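Local coordinates for pirin-like protein YhaK (Escherichia coli, PDB 2VEC) that is a monomeric cytoplasmic bicupin of the pirin family, lacks quercetin 2,3-dioxygenase activity, and probably responds to oxidants through a reactive cysteine, at residues V85-N89 and L176-Q180; Q163-P169 and Q181-I187. All blocks are in the same frame, centred on the assembly; numbering follows the deposited sequence.

Contact 1. Residues V85-N89 and L176-Q180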
loop_
_atom_site.group_PDB
_atom_site.type_symbol
_atom_site.label_atom_id
_atom_site.label_comp_id
_atom_site.label_asym_id
_atom_site.label_seq_id
_atom_site.Cartn_x
_atom_site.Cartn_y
_atom_site.Cartn_z
ATOM N N VAL A 85 -2.190 -4.704 14.048
ATOM C CA VAL A 85 -1.825 -4.482 12.657
ATOM C C VAL A 85 -0.857 -3.305 12.603
ATOM O O VAL A 85 -0.902 -2.428 13.470
ATOM C CB VAL A 85 -3.043 -4.131 11.756
ATOM C CG1 VAL A 85 -3.962 -5.361 11.564
ATOM C CG2 VAL A 85 -3.830 -2.895 12.309
ATOM N N ASP A 86 0.011 -3.315 11.606
ATOM C CA ASP A 86 0.837 -2.159 11.295
ATOM C C ASP A 86 0.228 -1.457 10.126
ATOM O O ASP A 86 -0.442 -2.080 9.293
ATOM C CB ASP A 86 2.246 -2.599 10.951
ATOM C CG ASP A 86 2.974 -3.163 12.180
ATOM O OD1 ASP A 86 2.603 -2.791 13.325
ATOM O OD2 ASP A 86 3.903 -3.962 11.996
ATOM N N ILE A 87 0.484 -0.155 10.057
ATOM C CA ILE A 87 -0.225 0.711 9.103
ATOM C C ILE A 87 0.792 1.290 8.152
ATOM O O ILE A 87 1.769 1.893 8.588
ATOM C CB ILE A 87 -0.922 1.884 9.867
ATOM C CG1 ILE A 87 -1.875 1.381 10.974
ATOM C CG2 ILE A 87 -1.624 2.858 8.917
ATOM C CD1 ILE A 87 -2.918 0.411 10.519
ATOM N N LEU A 88 0.572 1.142 6.856
ATOM C CA LEU A 88 1.459 1.779 5.894
ATOM C C LEU A 88 0.658 2.731 5.048
ATOM O O LEU A 88 -0.301 2.307 4.385
ATOM C CB LEU A 88 2.118 0.704 5.029
ATOM C CG LEU A 88 3.378 1.066 4.219
ATOM C CD1 LEU A 88 4.218 -0.188 3.956
ATOM C CD2 LEU A 88 2.979 1.755 2.897
ATOM N N ASN A 89 1.041 4.014 5.068
ATOM C CA ASN A 89 0.361 5.059 4.338
ATOM C C ASN A 89 1.210 5.516 3.159
ATOM O O ASN A 89 2.436 5.716 3.289
ATOM C CB ASN A 89 0.072 6.289 5.255
ATOM C CG ASN A 89 -0.921 5.955 6.390
ATOM O OD1 ASN A 89 -1.790 5.101 6.231
ATOM N ND2 ASN A 89 -0.725 6.542 7.548
ATOM N N LEU A 176 11.486 0.464 3.440
ATOM C CA LEU A 176 10.909 0.406 4.804
ATOM C C LEU A 176 11.092 -0.999 5.348
ATOM O O LEU A 176 10.922 -1.982 4.622
ATOM C CB LEU A 176 9.395 0.702 4.782
ATOM C CG LEU A 176 8.989 2.110 4.272
ATOM C CD1 LEU A 176 7.487 2.134 3.807
ATOM C CD2 LEU A 176 9.282 3.256 5.315
ATOM N N GLN A 177 11.434 -1.102 6.617
ATOM C CA GLN A 177 11.629 -2.437 7.214
ATOM C C GLN A 177 10.313 -2.884 7.835
ATOM O O GLN A 177 9.800 -2.227 8.736
ATOM C CB GLN A 177 12.718 -2.375 8.264
ATOM C CG GLN A 177 12.920 -3.681 8.993
ATOM C CD GLN A 177 14.084 -3.563 9.941
ATOM O OE1 GLN A 177 15.209 -3.374 9.510
ATOM N NE2 GLN A 177 13.805 -3.583 11.237
ATOM N N LEU A 178 9.798 -4.029 7.398
ATOM C CA LEU A 178 8.572 -4.601 7.971
ATOM C C LEU A 178 8.876 -5.701 8.978
ATOM O O LEU A 178 9.893 -6.399 8.871
ATOM C CB LEU A 178 7.716 -5.184 6.847
ATOM C CG LEU A 178 7.241 -4.201 5.766
ATOM C CD1 LEU A 178 6.490 -5.040 4.673
ATOM C CD2 LEU A 178 6.334 -3.151 6.342
ATOM N N ARG A 179 7.994 -5.884 9.956
ATOM C CA ARG A 179 8.110 -7.044 10.834
ATOM C C ARG A 179 7.172 -8.182 10.382
ATOM O O ARG A 179 6.917 -9.114 11.150
ATOM C CB ARG A 179 7.865 -6.652 12.294
ATOM C CG ARG A 179 6.564 -5.945 12.558
ATOM C CD ARG A 179 6.428 -5.706 14.027
ATOM N NE ARG A 179 5.304 -4.825 14.307
ATOM C CZ ARG A 179 5.031 -4.312 15.501
ATOM N NH1 ARG A 179 5.791 -4.609 16.583
ATOM N NH2 ARG A 179 3.971 -3.510 15.606
ATOM N N GLN A 180 6.686 -8.078 9.144
ATOM C CA GLN A 180 6.017 -9.173 8.411
ATOM C C GLN A 180 6.932 -9.638 7.290
ATOM O O GLN A 180 7.787 -8.867 6.833
ATOM C CB GLN A 180 4.711 -8.711 7.746
ATOM C CG GLN A 180 3.659 -8.214 8.726
ATOM C CD GLN A 180 3.915 -6.755 9.206
ATOM O OE1 GLN A 180 4.605 -5.982 8.556
ATOM N NE2 GLN A 180 3.360 -6.410 10.360
HETATM O O HOH W 1 5.820 -3.852 9.923
#
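The backbones of L88 and L176 stay well apart, CA to CA 9.6 Å, and those of D86 and L178 likewise, CA to CA 8.8 Å, so strand 85-89 and segment 176-180 make their direct contacts through side chains alone. This is a cupin-to-cupin interface of the bicupin fold: D86 and L88 lie in the range of the Pirin family, and 176-180 in that of the C-terminal cupin. Its polar end is a bidentate salt bridge. R179 grips the carboxylate of D86 side-on, NH2 to OD1 and NE to OD2, each bond 2.8 Å long; the N-H...O angle at OD1 is 172°, and the other bond is almost as straight. Each oxygen uses its syn lone pair, and the two planes are only 10° apart. The extended R179 chain from CG to NE carries the guanidinium out to the acid, while R148 O and T118 O take further N-H groups and help fix its rotation. Q180 NE2, which also donates to D143 O, reaches D86 OD2 at 3.0 Å from above the carboxylate plane, the amide being steeply turned to it. At the apolar end, L88 CD1 meets L176 CD1 at 4.0 Å and L178 CD2 more loosely. Between D86 and the backbone of R179, one water donates to D86 OD2 and Q180 OE1 and accepts from R179 N at 3.0 Å.

Contact 2. Residues Q163-P169 and Q181-I187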
loop_
_atom_site.group_PDB
_atom_site.type_symbol
_atom_site.label_atom_id
_atom_site.label_comp_id
_atom_site.label_asym_id
_atom_site.label_seq_id
_atom_site.Cartn_x
_atom_site.Cartn_y
_atom_site.Cartn_z
ATOM N N GLN A 163 9.753 0.421 -11.217
ATOM C CA GLN A 163 9.366 -0.330 -10.016
ATOM C C GLN A 163 10.314 -0.040 -8.887
ATOM O O GLN A 163 11.519 0.139 -9.122
ATOM C CB GLN A 163 9.333 -1.845 -10.261
ATOM C CG GLN A 163 10.666 -2.467 -10.800
ATOM C CD GLN A 163 10.584 -3.984 -10.697
ATOM O OE1 GLN A 163 10.549 -4.544 -9.577
ATOM N NE2 GLN A 163 10.510 -4.654 -11.843
ATOM N N GLN A 164 9.797 0.060 -7.670
ATOM C CA GLN A 164 10.648 0.254 -6.492
ATOM C C GLN A 164 10.178 -0.689 -5.406
ATOM O O GLN A 164 8.991 -0.839 -5.200
ATOM C CB GLN A 164 10.580 1.709 -6.004
ATOM C CG GLN A 164 11.486 1.989 -4.801
ATOM C CD GLN A 164 11.392 3.426 -4.290
ATOM O OE1 GLN A 164 10.482 4.170 -4.630
ATOM N NE2 GLN A 164 12.339 3.801 -3.432
ATOM N N LEU A 165 11.113 -1.335 -4.720
ATOM C CA LEU A 165 10.771 -2.093 -3.522
ATOM C C LEU A 165 10.675 -1.070 -2.393
ATOM O O LEU A 165 11.671 -0.400 -2.066
ATOM C CB LEU A 165 11.880 -3.129 -3.259
ATOM C CG LEU A 165 11.762 -3.900 -1.951
ATOM C CD1 LEU A 165 10.552 -4.888 -2.025
ATOM C CD2 LEU A 165 13.047 -4.625 -1.680
ATOM N N ILE A 166 9.478 -0.878 -1.834
ATOM C CA ILE A 166 9.302 0.195 -0.868
ATOM C C ILE A 166 9.168 -0.352 0.550
ATOM O O ILE A 166 9.221 0.412 1.524
ATOM C CB ILE A 166 8.143 1.157 -1.255
ATOM C CG1 ILE A 166 6.764 0.439 -1.214
ATOM C CG2 ILE A 166 8.435 1.832 -2.626
ATOM C CD1 ILE A 166 5.533 1.421 -1.207
ATOM N N ALA A 167 8.983 -1.669 0.688
ATOM C CA ALA A 167 9.006 -2.269 2.032
ATOM C C ALA A 167 9.387 -3.737 1.941
ATOM O O ALA A 167 8.982 -4.415 0.987
ATOM C CB ALA A 167 7.631 -2.097 2.714
ATOM N N SER A 168 10.138 -4.232 2.930
ATOM C CA SER A 168 10.567 -5.605 2.930
ATOM C C SER A 168 10.939 -6.015 4.361
ATOM O O SER A 168 11.015 -5.154 5.266
ATOM C CB SER A 168 11.796 -5.736 2.036
ATOM O OG SER A 168 12.844 -4.872 2.507
ATOM N N PRO A 169 11.140 -7.326 4.582
ATOM C CA PRO A 169 11.432 -7.857 5.907
ATOM C C PRO A 169 12.712 -7.278 6.516
ATOM O O PRO A 169 12.777 -7.110 7.744
ATOM C CB PRO A 169 11.557 -9.375 5.669
ATOM C CG PRO A 169 10.722 -9.624 4.475
ATOM C CD PRO A 169 10.966 -8.399 3.588
ATOM N N GLN A 181 6.724 -10.880 6.826
ATOM C CA GLN A 181 7.473 -11.434 5.677
ATOM C C GLN A 181 6.794 -11.031 4.371
ATOM O O GLN A 181 6.235 -11.861 3.641
ATOM C CB GLN A 181 7.566 -12.964 5.769
ATOM C CG GLN A 181 8.531 -13.464 6.790
ATOM C CD GLN A 181 9.925 -12.881 6.639
ATOM O OE1 GLN A 181 10.420 -12.229 7.553
ATOM N NE2 GLN A 181 10.563 -13.096 5.462
ATOM N N VAL A 182 6.790 -9.726 4.109
ATOM C CA VAL A 182 6.017 -9.156 3.026
ATOM C C VAL A 182 6.960 -8.271 2.195
ATOM O O VAL A 182 7.866 -7.636 2.760
ATOM C CB VAL A 182 4.832 -8.273 3.597
ATOM C CG1 VAL A 182 4.219 -7.340 2.546
ATOM C CG2 VAL A 182 3.788 -9.190 4.194
ATOM N N TRP A 183 6.817 -8.302 0.869
ATOM C CA TRP A 183 7.625 -7.389 0.025
ATOM C C TRP A 183 6.634 -6.547 -0.736
ATOM O O TRP A 183 5.723 -7.084 -1.369
ATOM C CB TRP A 183 8.547 -8.128 -0.960
ATOM C CG TRP A 183 9.780 -8.767 -0.324
ATOM C CD1 TRP A 183 11.074 -8.315 -0.403
ATOM C CD2 TRP A 183 9.831 -9.984 0.421
ATOM N NE1 TRP A 183 11.924 -9.170 0.258
ATOM C CE2 TRP A 183 11.187 -10.217 0.757
ATOM C CE3 TRP A 183 8.876 -10.928 0.804
ATOM C CZ2 TRP A 183 11.602 -11.319 1.505
ATOM C CZ3 TRP A 183 9.294 -12.047 1.557
ATOM C CH2 TRP A 183 10.650 -12.232 1.895
ATOM N N LEU A 184 6.813 -5.233 -0.682
ATOM C CA LEU A 184 5.822 -4.318 -1.288
ATOM C C LEU A 184 6.523 -3.505 -2.341
ATOM O O LEU A 184 7.584 -2.920 -2.062
ATOM C CB LEU A 184 5.288 -3.348 -0.233
ATOM C CG LEU A 184 4.278 -2.282 -0.678
ATOM C CD1 LEU A 184 3.007 -2.947 -1.330
ATOM C CD2 LEU A 184 3.819 -1.348 0.494
ATOM N N HIS A 185 5.925 -3.471 -3.524
ATOM C CA HIS A 185 6.514 -2.792 -4.671
ATOM C C HIS A 185 5.539 -1.727 -5.146
ATOM O O HIS A 185 4.315 -1.975 -5.205
ATOM C CB HIS A 185 6.758 -3.772 -5.827
ATOM C CG HIS A 185 7.588 -4.968 -5.447
ATOM N ND1 HIS A 185 8.954 -5.010 -5.633
ATOM C CD2 HIS A 185 7.243 -6.168 -4.930
ATOM C CE1 HIS A 185 9.420 -6.180 -5.237
ATOM N NE2 HIS A 185 8.401 -6.905 -4.805
ATOM N N HIS A 186 6.103 -0.584 -5.513
ATOM C CA HIS A 186 5.366 0.551 -6.105
ATOM C C HIS A 186 5.770 0.631 -7.559
ATOM O O HIS A 186 6.960 0.634 -7.865
ATOM C CB HIS A 186 5.715 1.845 -5.373
ATOM C CG HIS A 186 4.971 3.060 -5.899
ATOM N ND1 HIS A 186 5.618 4.204 -6.305
ATOM C CD2 HIS A 186 3.643 3.310 -6.049
ATOM C CE1 HIS A 186 4.735 5.094 -6.734
ATOM N NE2 HIS A 186 3.520 4.591 -6.563
ATOM N N ILE A 187 4.776 0.679 -8.450
ATOM C CA ILE A 187 4.973 0.586 -9.906
ATOM C C ILE A 187 4.479 1.835 -10.611
ATOM O O ILE A 187 3.382 2.276 -10.358
ATOM C CB ILE A 187 4.178 -0.663 -10.470
ATOM C CG1 ILE A 187 4.815 -1.944 -9.960
ATOM C CG2 ILE A 187 4.174 -0.714 -12.038
ATOM C CD1 ILE A 187 4.015 -2.643 -8.857
HETATM O O HOH W 2 10.490 -3.501 -7.347
HETATM O O HOH W 3 8.440 4.544 -6.582
#
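An antiparallel strand pair of the C-terminal cupin, interrupted by a classic beta bulge, joins 163-168 to 183-187; the short strand axes run at 144° and approach to 4.6 Å. Q164 and H186 form a hydrogen-bonded pair, Q164 N to H186 O and H186 N to Q164 O, each 2.9 Å. The register then slips by one residue: I166 and A167 both face L184, whose O accepts a 2.8 Å bond from I166 N and a weak one from A167 N, while L184 N donates to A167 O. In the bulge, I166 carries CG1 between its backbone N and carbonyl carbon (chi1 66°), which lays CD1 against L184 CD2 at 3.7 Å; its CG2 rests against H186 CB, and A167 CB meets L184 CB beside them.

Two aromatic rings carry much of the remaining packing. P169 CD sits over one face of W183, 3.6 Å from the centroid of the five-membered ring and 20° off its normal, a CH-pi contact; P169 CG extends the cover over the six-membered ring. L165 CD1 touches two rings differently, at the corner they make: it lies over the H185 face, 4.0 Å from the centroid, but at the edge of W183, near CD1.

Waters tie the polar ends together: one joins Q163 OE1 to H185 ND1, another Q164 OE1 to H186 ND1 in the plane of that imidazole. Q163 NE2 also donates to N196 O, Q164 OE1 accepts from N159 N, and H186 NE2 is bonded to R248 NE. V182 O is buried with no hydrogen-bond partner, receiving instead a CA-H...O contact from S168. In the sheet, strand 163-168 lies between 176-177 and 183-189, and strand 247-254 flanks 183-189 on its other side.

In the fold
The centres of contacts 1 and 2 lie about 11 Å apart, and their segments alternate along the chain: 85-89, 163-169, 176-180, 181-187. Contact 2 is within one sheet of the C-terminal cupin, whereas contact 1 connects that sheet's edge to strand 85-93 of the other cupin. Strand 176-177 is the bridge, pairing in parallel with 163-168; probable hydrogen bonds L178 N to S168 O (2.7 Å) and L176 O to S168 N (2.9 Å) join the contacts directly. L88 CD1 also packs on L184 CD2 at 3.7 Å. L88, from the N-terminal cupin, thus touches side chains of both contacts (L176, L178 and L184), consistent with the two cupins packing against each other within one monomer.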